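Sialyltransferase 0160 (Photobacterium damselae, PDB 4R84) probably transfers sialic acid from a CMP-sialic acid donor to galactoside acceptors, as a bacterial sialyltransferase of the GT-B structural group. Local coordinates at residues Glu121-His126 / Val152-Val157; Gly176-Pro181 / Val208-Pro213; Glu200-Thr205 / His229-Asp234. All coordinates share one frame; numbering follows the deposited sequence.

Contact 1 (Glu121-His126 / Val152-Val157); sequences EVYIDH and VSWKRV. With CSF (cytidine-5'-monophosphate-3-fluoro-N-acetyl-neuraminic acid), chain E.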
loop_
_atom_site.group_PDB
_atom_site.type_symbol
_atom_site.label_atom_id
_atom_site.label_comp_id
_atom_site.label_asym_id
_atom_site.label_seq_id
_atom_site.Cartn_x
_atom_site.Cartn_y
_atom_site.Cartn_z
ATOM N N GLU A 121 -5.680 -11.579 -6.118
ATOM C CA GLU A 121 -5.059 -10.583 -5.250
ATOM C C GLU A 121 -6.040 -10.219 -4.143
ATOM O O GLU A 121 -7.180 -9.859 -4.427
ATOM C CB GLU A 121 -4.660 -9.334 -6.041
ATOM C CG GLU A 121 -3.756 -9.603 -7.245
ATOM C CD GLU A 121 -3.592 -8.378 -8.120
ATOM O OE1 GLU A 121 -3.874 -7.244 -7.642
ATOM O OE2 GLU A 121 -3.180 -8.545 -9.289
ATOM N N VAL A 122 -5.589 -10.296 -2.887
ATOM C CA VAL A 122 -6.497 -10.066 -1.748
ATOM C C VAL A 122 -5.970 -8.904 -0.932
ATOM O O VAL A 122 -4.824 -8.937 -0.505
ATOM C CB VAL A 122 -6.617 -11.326 -0.878
ATOM C CG1 VAL A 122 -7.558 -11.102 0.332
ATOM C CG2 VAL A 122 -7.151 -12.485 -1.737
ATOM N N TYR A 123 -6.816 -7.887 -0.736
ATOM C CA TYR A 123 -6.427 -6.635 -0.085
ATOM C C TYR A 123 -7.257 -6.418 1.165
ATOM O O TYR A 123 -8.473 -6.452 1.097
ATOM C CB TYR A 123 -6.621 -5.458 -1.054
ATOM C CG TYR A 123 -5.747 -5.537 -2.274
ATOM C CD1 TYR A 123 -6.128 -6.297 -3.394
ATOM C CD2 TYR A 123 -4.548 -4.877 -2.310
ATOM C CE1 TYR A 123 -5.304 -6.369 -4.518
ATOM C CE2 TYR A 123 -3.723 -4.932 -3.409
ATOM C CZ TYR A 123 -4.104 -5.700 -4.509
ATOM O OH TYR A 123 -3.274 -5.745 -5.601
ATOM N N ILE A 124 -6.596 -6.203 2.308
ATOM C CA ILE A 124 -7.310 -6.023 3.570
ATOM C C ILE A 124 -6.657 -4.923 4.385
ATOM O O ILE A 124 -5.465 -5.013 4.676
ATOM C CB ILE A 124 -7.322 -7.302 4.412
ATOM C CG1 ILE A 124 -7.811 -8.492 3.587
ATOM C CG2 ILE A 124 -8.216 -7.115 5.663
ATOM C CD1 ILE A 124 -7.384 -9.819 4.159
ATOM N N ASP A 125 -7.416 -3.893 4.744
ATOM C CA ASP A 125 -6.860 -2.822 5.584
ATOM C C ASP A 125 -7.958 -2.001 6.217
ATOM O O ASP A 125 -9.004 -1.781 5.618
ATOM C CB ASP A 125 -5.955 -1.896 4.781
ATOM C CG ASP A 125 -5.335 -0.800 5.642
ATOM O OD1 ASP A 125 -4.903 -1.102 6.772
ATOM O OD2 ASP A 125 -5.276 0.352 5.178
ATOM N N HIS A 126 -7.689 -1.516 7.425
ATOM C CA HIS A 126 -8.652 -0.693 8.127
ATOM C C HIS A 126 -8.112 0.725 8.329
ATOM O O HIS A 126 -8.791 1.568 8.895
ATOM C CB HIS A 126 -8.990 -1.311 9.485
ATOM C CG HIS A 126 -7.863 -1.250 10.470
ATOM N ND1 HIS A 126 -6.734 -2.037 10.364
ATOM C CD2 HIS A 126 -7.688 -0.486 11.577
ATOM C CE1 HIS A 126 -5.917 -1.765 11.366
ATOM N NE2 HIS A 126 -6.469 -0.824 12.112
ATOM N N VAL A 152 -11.251 -6.910 -2.329
ATOM C CA VAL A 152 -10.791 -5.739 -1.566
ATOM C C VAL A 152 -11.693 -5.430 -0.375
ATOM O O VAL A 152 -12.900 -5.220 -0.528
ATOM C CB VAL A 152 -10.701 -4.481 -2.459
ATOM C CG1 VAL A 152 -10.254 -3.266 -1.612
ATOM C CG2 VAL A 152 -9.703 -4.671 -3.629
ATOM N N SER A 153 -11.081 -5.372 0.808
ATOM C CA SER A 153 -11.773 -4.981 2.037
ATOM C C SER A 153 -11.024 -3.862 2.707
ATOM O O SER A 153 -10.078 -4.116 3.452
ATOM C CB SER A 153 -11.886 -6.167 2.996
ATOM O OG SER A 153 -12.807 -7.113 2.479
ATOM N N TRP A 154 -11.456 -2.633 2.430
ATOM C CA TRP A 154 -10.833 -1.423 2.953
ATOM C C TRP A 154 -11.848 -0.637 3.759
ATOM O O TRP A 154 -12.961 -0.413 3.303
ATOM C CB TRP A 154 -10.331 -0.532 1.830
ATOM C CG TRP A 154 -9.134 -0.998 1.089
ATOM C CD1 TRP A 154 -8.165 -1.853 1.522
ATOM C CD2 TRP A 154 -8.782 -0.614 -0.239
ATOM N NE1 TRP A 154 -7.222 -2.025 0.519
ATOM C CE2 TRP A 154 -7.583 -1.274 -0.567
ATOM C CE3 TRP A 154 -9.385 0.211 -1.201
ATOM C CZ2 TRP A 154 -6.958 -1.121 -1.808
ATOM C CZ3 TRP A 154 -8.761 0.366 -2.435
ATOM C CH2 TRP A 154 -7.560 -0.300 -2.727
ATOM N N LYS A 155 -11.460 -0.177 4.937
ATOM C CA LYS A 155 -12.414 0.545 5.770
ATOM C C LYS A 155 -12.522 2.019 5.394
ATOM O O LYS A 155 -13.602 2.605 5.494
ATOM C CB LYS A 155 -12.023 0.401 7.246
ATOM C CG LYS A 155 -13.136 0.811 8.211
ATOM C CD LYS A 155 -12.912 0.195 9.589
ATOM C CE LYS A 155 -13.895 0.748 10.618
ATOM N NZ LYS A 155 -13.623 2.208 10.888
ATOM N N ARG A 156 -11.416 2.614 4.950
ATOM C CA ARG A 156 -11.369 4.070 4.766
ATOM C C ARG A 156 -11.416 4.482 3.293
ATOM O O ARG A 156 -11.992 5.507 2.945
ATOM C CB ARG A 156 -10.130 4.657 5.440
ATOM C CG ARG A 156 -10.106 4.537 6.973
ATOM C CD ARG A 156 -9.265 5.655 7.591
ATOM N NE ARG A 156 -9.801 6.957 7.207
ATOM C CZ ARG A 156 -9.143 8.106 7.329
ATOM N NH1 ARG A 156 -7.909 8.111 7.818
ATOM N NH2 ARG A 156 -9.718 9.244 6.948
ATOM N N VAL A 157 -10.773 3.710 2.433
ATOM C CA VAL A 157 -10.823 3.988 1.003
ATOM C C VAL A 157 -12.014 3.303 0.338
ATOM O O VAL A 157 -12.169 2.071 0.402
ATOM C CB VAL A 157 -9.528 3.561 0.315
ATOM C CG1 VAL A 157 -9.635 3.774 -1.198
ATOM C CG2 VAL A 157 -8.364 4.338 0.887
HETATM C C5A CSF E . -4.900 7.952 18.535
HETATM C C4A CSF E . -5.313 7.002 17.419
HETATM C C2A CSF E . -6.408 8.958 16.243
HETATM O O6A CSF E . -5.925 9.770 17.329
HETATM C C6A CSF E . -4.710 9.337 17.930
HETATM C C3A CSF E . -6.579 7.502 16.714
HETATM O O4A CSF E . -5.535 5.701 17.980
HETATM N N5A CSF E . -3.657 7.502 19.120
HETATM C C7A CSF E . -4.369 10.331 19.023
HETATM C C8A CSF E . -4.163 11.713 18.430
HETATM C C9A CSF E . -3.618 12.666 19.486
HETATM O O9A CSF E . -3.410 13.931 18.858
HETATM O O8A CSF E . -3.203 11.603 17.380
HETATM O O7A CSF E . -5.448 10.396 19.957
HETATM C C1A CSF E . -7.746 9.503 15.787
HETATM O OBA CSF E . -8.283 9.002 14.780
HETATM O OAA CSF E . -8.290 10.431 16.432
HETATM O O1A CSF E . -5.529 8.933 15.117
HETATM O O2A CSF E . -3.387 9.664 14.077
HETATM N N1 CSF E . -6.235 12.722 9.867
HETATM C C2 CSF E . -6.304 13.683 8.846
HETATM N N3 CSF E . -6.226 14.998 9.153
HETATM C C4 CSF E . -6.074 15.370 10.442
HETATM C C5 CSF E . -6.017 14.424 11.466
HETATM C C6 CSF E . -6.110 13.073 11.150
HETATM C "C3'" CSF E . -4.566 9.977 10.164
HETATM C "C2'" CSF E . -5.082 10.723 8.962
HETATM C "C1'" CSF E . -6.374 11.308 9.483
HETATM O "O4'" CSF E . -6.769 10.527 10.614
HETATM C "C4'" CSF E . -5.847 9.449 10.769
HETATM P PA CSF E . -4.773 10.169 14.393
HETATM O "O5'" CSF E . -5.446 10.293 12.961
HETATM C "C5'" CSF E . -5.719 9.103 12.237
HETATM O "O3'" CSF E . -3.637 8.966 9.795
HETATM O "O2'" CSF E . -5.433 9.805 7.918
HETATM N N4 CSF E . -5.995 16.687 10.753
HETATM O O2 CSF E . -6.440 13.303 7.653
HETATM O O3A CSF E . -4.977 11.481 15.101
HETATM C C10 CSF E . -3.489 7.322 20.433
HETATM O O10 CSF E . -4.404 7.437 21.236
HETATM C C11 CSF E . -2.088 6.988 20.863
HETATM F F3A CSF E . -7.654 7.449 17.571
#
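Y123 and V152, I124 and S153, and D125 and W154 pair as neighbours of two parallel strands, whose directions differ by 10° and whose axes approach to 4.8 Å. S153 N donates to Y123 O at 2.8 Å, D125 N to S153 O at 3.0 Å, and K155 N, where the second strand has ended, still reaches D125 O at 3.0 Å. On the face that carries Y123, D125, V152 and W154, the CG2 methyl of V152 lies 3.9 Å from CD1 of the tyrosine ring. With its CG set beside the backbone N (chi1 -72°), W154 swings its indole back along the strand pair: CG1 of V152 sits over the centre of the ring, D125 N lies at its edge, and NE1 comes 3.8 Å from CB of Y123. That NE1 donates to Q134 of helix 129-144, and D125 OD2 bonds S131 of the same helix. Y123 OH gives a hydrogen bond of 2.6 Å to E121 OE1, which also forms a salt bridge with R150. Beyond the strand, R156 NH1 reaches O2' of the CMP-sialic acid analogue at 3.0 Å, the ribose oxygen lying in the guanidinium plane. In this beta-alpha-beta unit of a Rossmann-like domain, W154 NE1 and the buried D125 carboxylate are tied to the crossover helix, while the following loop carries an arginine to the donor nucleotide.

Contact 2 (Gly176-Pro181 / Val208-Pro213); sequences GNNTSP and VFNNLP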
loop_
_atom_site.group_PDB
_atom_site.type_symbol
_atom_site.label_atom_id
_atom_site.label_comp_id
_atom_site.label_asym_id
_atom_site.label_seq_id
_atom_site.Cartn_x
_atom_site.Cartn_y
_atom_site.Cartn_z
ATOM N N GLY A 176 -15.605 -5.713 11.699
ATOM C CA GLY A 176 -14.937 -4.700 12.488
ATOM C C GLY A 176 -13.778 -4.111 11.707
ATOM O O GLY A 176 -13.981 -3.399 10.724
ATOM N N ASN A 177 -12.567 -4.419 12.160
ATOM C CA ASN A 177 -11.341 -3.961 11.517
ATOM C C ASN A 177 -10.665 -5.040 10.690
ATOM O O ASN A 177 -9.650 -4.794 10.030
ATOM C CB ASN A 177 -10.355 -3.466 12.568
ATOM C CG ASN A 177 -10.842 -2.247 13.281
ATOM O OD1 ASN A 177 -10.831 -2.164 14.524
ATOM N ND2 ASN A 177 -11.266 -1.278 12.508
ATOM N N ASN A 178 -11.213 -6.239 10.722
ATOM C CA ASN A 178 -10.465 -7.361 10.164
ATOM C C ASN A 178 -11.208 -8.201 9.157
ATOM O O ASN A 178 -12.385 -8.007 8.902
ATOM C CB ASN A 178 -9.986 -8.246 11.305
ATOM C CG ASN A 178 -9.143 -7.475 12.298
ATOM O OD1 ASN A 178 -9.565 -7.250 13.430
ATOM N ND2 ASN A 178 -7.950 -7.053 11.875
ATOM N N THR A 179 -10.472 -9.148 8.590
ATOM C CA THR A 179 -11.003 -10.056 7.578
ATOM C C THR A 179 -12.359 -10.621 7.974
ATOM O O THR A 179 -12.531 -11.102 9.099
ATOM C CB THR A 179 -10.041 -11.201 7.370
ATOM O OG1 THR A 179 -8.775 -10.664 6.999
ATOM C CG2 THR A 179 -10.547 -12.138 6.263
ATOM N N SER A 180 -13.315 -10.535 7.057
ATOM C CA SER A 180 -14.669 -11.015 7.316
ATOM C C SER A 180 -14.867 -12.470 6.916
ATOM O O SER A 180 -14.172 -12.999 6.038
ATOM C CB SER A 180 -15.688 -10.147 6.579
ATOM O OG SER A 180 -15.540 -10.260 5.172
ATOM N N PRO A 181 -15.844 -13.126 7.543
ATOM C CA PRO A 181 -16.223 -14.464 7.072
ATOM C C PRO A 181 -16.720 -14.444 5.627
ATOM O O PRO A 181 -16.519 -15.420 4.894
ATOM C CB PRO A 181 -17.348 -14.866 8.029
ATOM C CG PRO A 181 -17.121 -14.040 9.258
ATOM C CD PRO A 181 -16.567 -12.734 8.769
ATOM N N VAL A 208 -1.403 -8.000 10.601
ATOM C CA VAL A 208 -1.298 -9.134 9.695
ATOM C C VAL A 208 -1.827 -10.430 10.323
ATOM O O VAL A 208 -2.492 -11.224 9.644
ATOM C CB VAL A 208 0.165 -9.335 9.206
ATOM C CG1 VAL A 208 1.118 -9.502 10.381
ATOM C CG2 VAL A 208 0.257 -10.533 8.265
ATOM N N PHE A 209 -1.577 -10.635 11.617
ATOM C CA PHE A 209 -1.996 -11.885 12.242
ATOM C C PHE A 209 -3.506 -11.951 12.459
ATOM O O PHE A 209 -4.078 -13.035 12.585
ATOM C CB PHE A 209 -1.282 -12.104 13.584
ATOM C CG PHE A 209 -1.503 -13.476 14.137
ATOM C CD1 PHE A 209 -0.882 -14.568 13.559
ATOM C CD2 PHE A 209 -2.351 -13.680 15.215
ATOM C CE1 PHE A 209 -1.097 -15.842 14.044
ATOM C CE2 PHE A 209 -2.567 -14.953 15.709
ATOM C CZ PHE A 209 -1.939 -16.035 15.116
ATOM N N ASN A 210 -4.158 -10.798 12.517
ATOM C CA ASN A 210 -5.616 -10.801 12.618
ATOM C C ASN A 210 -6.272 -11.010 11.254
ATOM O O ASN A 210 -7.432 -11.410 11.181
ATOM C CB ASN A 210 -6.119 -9.502 13.242
ATOM C CG ASN A 210 -5.904 -9.454 14.738
ATOM O OD1 ASN A 210 -5.781 -10.491 15.396
ATOM N ND2 ASN A 210 -5.874 -8.249 15.288
ATOM N N ASN A 211 -5.537 -10.729 10.179
ATOM C CA ASN A 211 -6.150 -10.746 8.848
ATOM C C ASN A 211 -5.860 -11.962 7.976
ATOM O O ASN A 211 -6.740 -12.401 7.234
ATOM C CB ASN A 211 -5.737 -9.494 8.060
ATOM C CG ASN A 211 -6.393 -8.224 8.584
ATOM O OD1 ASN A 211 -7.462 -8.261 9.206
ATOM N ND2 ASN A 211 -5.746 -7.085 8.333
ATOM N N LEU A 212 -4.643 -12.501 8.030
ATOM C CA LEU A 212 -4.285 -13.570 7.084
ATOM C C LEU A 212 -4.581 -15.001 7.564
ATOM O O LEU A 212 -5.043 -15.823 6.765
ATOM C CB LEU A 212 -2.806 -13.463 6.692
ATOM C CG LEU A 212 -2.410 -12.130 6.030
ATOM C CD1 LEU A 212 -1.010 -12.213 5.418
ATOM C CD2 LEU A 212 -3.415 -11.719 4.958
ATOM N N PRO A 213 -4.322 -15.318 8.849
ATOM C CA PRO A 213 -4.618 -16.708 9.234
ATOM C C PRO A 213 -6.051 -17.203 8.954
ATOM O O PRO A 213 -6.180 -18.389 8.657
ATOM C CB PRO A 213 -4.321 -16.723 10.738
ATOM C CG PRO A 213 -3.269 -15.683 10.908
ATOM C CD PRO A 213 -3.652 -14.585 9.943
HETATM O O HOH W 1 -7.116 -4.567 8.826
#
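N211 and N178 face each other through matching first torsions: in N211 (chi1 -71°) and in N178 alike, CG is set beside the backbone N, and the two side chains cross at about a right angle with their amide planes 56° apart. T179 uses the same rotation for OG1, which turns the hydroxyl toward the backbone carbonyl of N211. The centre of the contact is N211 OD1, which accepts from N178 ND2 at 3.0 Å and from T179 N at 3.2 Å. The two donors come from opposite faces of its amide, each about 40° out of the carbonyl plane, although OD1 itself lies close to the amide plane of N178. T179 OG1 donates to N211 O at 2.7 Å, in the carbonyl plane and on a lone pair. One asparagine thus meets the 176-181 segment with both its side chain and its backbone carbonyl. The other end of the amide is held as well, since N211 ND2 donates to T203 OG1 and to a water 2.9 Å away that in turn donates to N177 O. Alongside, CB of N210 packs 3.3 Å from N178 ND2. I124 of the central strand 106-125 touches both T179 and N211 from the sheet side. The amide of N211 therefore has its orientation fixed by donors at OD1 and acceptors at ND2, and this partly buried polar cluster joins the short helix after strand 197-204 to the turn that leads into helix 181-192, where S180 provides the N-cap.

Contact 3 (Glu200-Thr205 / His229-Asp234); sequences EFYTNT and HISLYD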
loop_
_atom_site.group_PDB
_atom_site.type_symbol
_atom_site.label_atom_id
_atom_site.label_comp_id
_atom_site.label_asym_id
_atom_site.label_seq_id
_atom_site.Cartn_x
_atom_site.Cartn_y
_atom_site.Cartn_z
ATOM N N GLU A 200 -2.080 -13.703 -3.763
ATOM C CA GLU A 200 -1.203 -12.640 -3.270
ATOM C C GLU A 200 -1.941 -11.861 -2.196
ATOM O O GLU A 200 -3.067 -11.422 -2.436
ATOM C CB GLU A 200 -0.796 -11.697 -4.391
ATOM C CG GLU A 200 0.159 -12.293 -5.414
ATOM C CD GLU A 200 0.363 -11.390 -6.615
ATOM O OE1 GLU A 200 -0.212 -10.280 -6.668
ATOM O OE2 GLU A 200 1.091 -11.803 -7.537
ATOM N N PHE A 201 -1.310 -11.664 -1.032
ATOM C CA PHE A 201 -1.924 -10.915 0.061
ATOM C C PHE A 201 -1.312 -9.530 0.185
ATOM O O PHE A 201 -0.115 -9.369 -0.031
ATOM C CB PHE A 201 -1.748 -11.635 1.396
ATOM C CG PHE A 201 -2.592 -12.860 1.549
ATOM C CD1 PHE A 201 -3.980 -12.788 1.448
ATOM C CD2 PHE A 201 -2.003 -14.070 1.882
ATOM C CE1 PHE A 201 -4.759 -13.931 1.624
ATOM C CE2 PHE A 201 -2.781 -15.211 2.067
ATOM C CZ PHE A 201 -4.161 -15.132 1.942
ATOM N N TYR A 202 -2.144 -8.549 0.522
ATOM C CA TYR A 202 -1.700 -7.180 0.783
ATOM C C TYR A 202 -2.425 -6.684 2.003
ATOM O O TYR A 202 -3.654 -6.589 1.985
ATOM C CB TYR A 202 -2.014 -6.258 -0.399
ATOM C CG TYR A 202 -1.443 -6.720 -1.717
ATOM C CD1 TYR A 202 -2.067 -7.726 -2.457
ATOM C CD2 TYR A 202 -0.295 -6.134 -2.234
ATOM C CE1 TYR A 202 -1.546 -8.152 -3.675
ATOM C CE2 TYR A 202 0.232 -6.548 -3.461
ATOM C CZ TYR A 202 -0.398 -7.563 -4.163
ATOM O OH TYR A 202 0.109 -7.986 -5.382
ATOM N N THR A 203 -1.701 -6.370 3.071
ATOM C CA THR A 203 -2.412 -5.926 4.260
ATOM C C THR A 203 -1.509 -5.085 5.146
ATOM O O THR A 203 -0.406 -4.703 4.754
ATOM C CB THR A 203 -3.012 -7.124 5.038
ATOM O OG1 THR A 203 -3.938 -6.643 6.022
ATOM C CG2 THR A 203 -1.937 -7.975 5.712
ATOM N N ASN A 204 -2.051 -4.764 6.315
ATOM C CA ASN A 204 -1.474 -3.887 7.323
ATOM C C ASN A 204 -0.497 -4.660 8.204
ATOM O O ASN A 204 -0.832 -5.725 8.711
ATOM C CB ASN A 204 -2.657 -3.302 8.121
ATOM C CG ASN A 204 -2.260 -2.310 9.172
ATOM O OD1 ASN A 204 -1.396 -2.569 9.995
ATOM N ND2 ASN A 204 -2.950 -1.172 9.189
ATOM N N THR A 205 0.730 -4.158 8.352
ATOM C CA THR A 205 1.746 -4.918 9.086
ATOM C C THR A 205 1.331 -5.202 10.537
ATOM O O THR A 205 1.462 -6.330 11.009
ATOM C CB THR A 205 3.095 -4.183 9.094
ATOM O OG1 THR A 205 3.520 -3.979 7.748
ATOM C CG2 THR A 205 4.141 -5.000 9.837
ATOM N N HIS A 229 2.695 -14.632 -2.546
ATOM C CA HIS A 229 3.343 -13.408 -2.076
ATOM C C HIS A 229 2.539 -12.713 -0.981
ATOM O O HIS A 229 1.313 -12.725 -1.003
ATOM C CB HIS A 229 3.538 -12.428 -3.224
ATOM C CG HIS A 229 4.605 -11.417 -2.962
ATOM N ND1 HIS A 229 4.342 -10.182 -2.404
ATOM C CD2 HIS A 229 5.945 -11.469 -3.146
ATOM C CE1 HIS A 229 5.472 -9.513 -2.274
ATOM N NE2 HIS A 229 6.460 -10.270 -2.714
ATOM N N ILE A 230 3.245 -12.077 -0.039
ATOM C CA ILE A 230 2.600 -11.297 1.011
ATOM C C ILE A 230 3.276 -9.933 1.027
ATOM O O ILE A 230 4.498 -9.867 1.043
ATOM C CB ILE A 230 2.740 -11.969 2.392
ATOM C CG1 ILE A 230 2.150 -13.371 2.365
ATOM C CG2 ILE A 230 2.067 -11.124 3.491
ATOM C CD1 ILE A 230 2.320 -14.134 3.686
ATOM N N SER A 231 2.494 -8.859 0.947
ATOM C CA SER A 231 3.050 -7.498 1.054
ATOM C C SER A 231 2.428 -6.854 2.273
ATOM O O SER A 231 1.203 -6.718 2.337
ATOM C CB SER A 231 2.769 -6.653 -0.194
ATOM O OG SER A 231 3.426 -7.161 -1.355
ATOM N N LEU A 232 3.269 -6.439 3.222
ATOM C CA LEU A 232 2.797 -5.844 4.465
ATOM C C LEU A 232 3.211 -4.384 4.513
ATOM O O LEU A 232 4.341 -4.050 4.163
ATOM C CB LEU A 232 3.361 -6.609 5.671
ATOM C CG LEU A 232 3.049 -8.108 5.669
ATOM C CD1 LEU A 232 3.670 -8.779 6.881
ATOM C CD2 LEU A 232 1.540 -8.380 5.643
ATOM N N TYR A 233 2.279 -3.515 4.896
ATOM C CA TYR A 233 2.528 -2.074 4.925
ATOM C C TYR A 233 2.311 -1.511 6.317
ATOM O O TYR A 233 1.283 -1.766 6.942
ATOM C CB TYR A 233 1.602 -1.337 3.948
ATOM C CG TYR A 233 1.706 -1.819 2.508
ATOM C CD1 TYR A 233 1.057 -2.986 2.101
ATOM C CD2 TYR A 233 2.439 -1.111 1.565
ATOM C CE1 TYR A 233 1.135 -3.432 0.784
ATOM C CE2 TYR A 233 2.532 -1.561 0.232
ATOM C CZ TYR A 233 1.884 -2.718 -0.136
ATOM O OH TYR A 233 1.967 -3.166 -1.433
ATOM N N ASP A 234 3.263 -0.725 6.806
ATOM C CA ASP A 234 3.017 0.052 8.025
ATOM C C ASP A 234 1.800 0.929 7.858
ATOM O O ASP A 234 1.602 1.487 6.787
ATOM C CB ASP A 234 4.195 0.972 8.346
ATOM C CG ASP A 234 5.407 0.236 8.832
ATOM O OD1 ASP A 234 5.268 -0.879 9.371
ATOM O OD2 ASP A 234 6.512 0.800 8.674
HETATM O O HOH W 2 1.613 -9.505 -2.263
HETATM O O HOH W 3 6.030 -3.290 7.295
#
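E200 to N204 and H229 to Y233 run side by side as parallel strands, their axes approaching to 4.7 Å and inclined by 12°, with five backbone hydrogen bonds from F201 N to H229 O at one end to T205 N to Y233 O at the other. On the face of E200, Y202, S231 and Y233, the two tyrosines lie alongside each other and point the same way; Y233 OH sits in the plane of the Y202 ring, 3.8 Å from CD2. S231 tucks its CB 3.7 Å from that same CD2. A water over one face of the Y202 ring hydrogen-bonds F201 O, H229 ND1 and S231 OG, and so bridges the strands where the small serine stands between larger neighbours. Y202 OH donates to E200 OE1 at 2.6 Å, from above the carboxylate plane. On the other face, T203 and L232 run together, CG2 to CD2 at 3.5 Å; chi1 of -167° places this methyl between the backbone N and carbonyl carbon and turns OG1 the other way, to I124 O. T205 closes the end, its OG1 3.4 Å from CB of L232 and linked through a second water to D234 OD1, while D234 OD2 is hydrogen-bonded to Y240 OH. Around the pair, strand 106-125 flanks 197-204, with Y123 stacked on Y202, and strand 290-294 flanks 225-233. Helix 129-144 covers the tyrosine face through P130, Q133 and Q134, while L212 packs against F201 and I230 on the opposite face.

In the fold
Following the chain from the N terminus, contact 1 closes the first crossover, strand 106-125 through helix 129-144 to strand 149-154, before either of the others opens. Contacts 2 and 3 then cross: 176-181 comes first, 200-205 next, and 208-213 returns to the former before 229-234 joins the latter. All three reach one sheet, in which strand 106-125 stands between 149-154 and 197-204, with 225-233 beyond. V122 N bonds E200 O to join contacts 1 and 3. V208 packs on L232 to join contacts 2 and 3, and T203 is the residue where all three meet, on the face opposite helix 129-144.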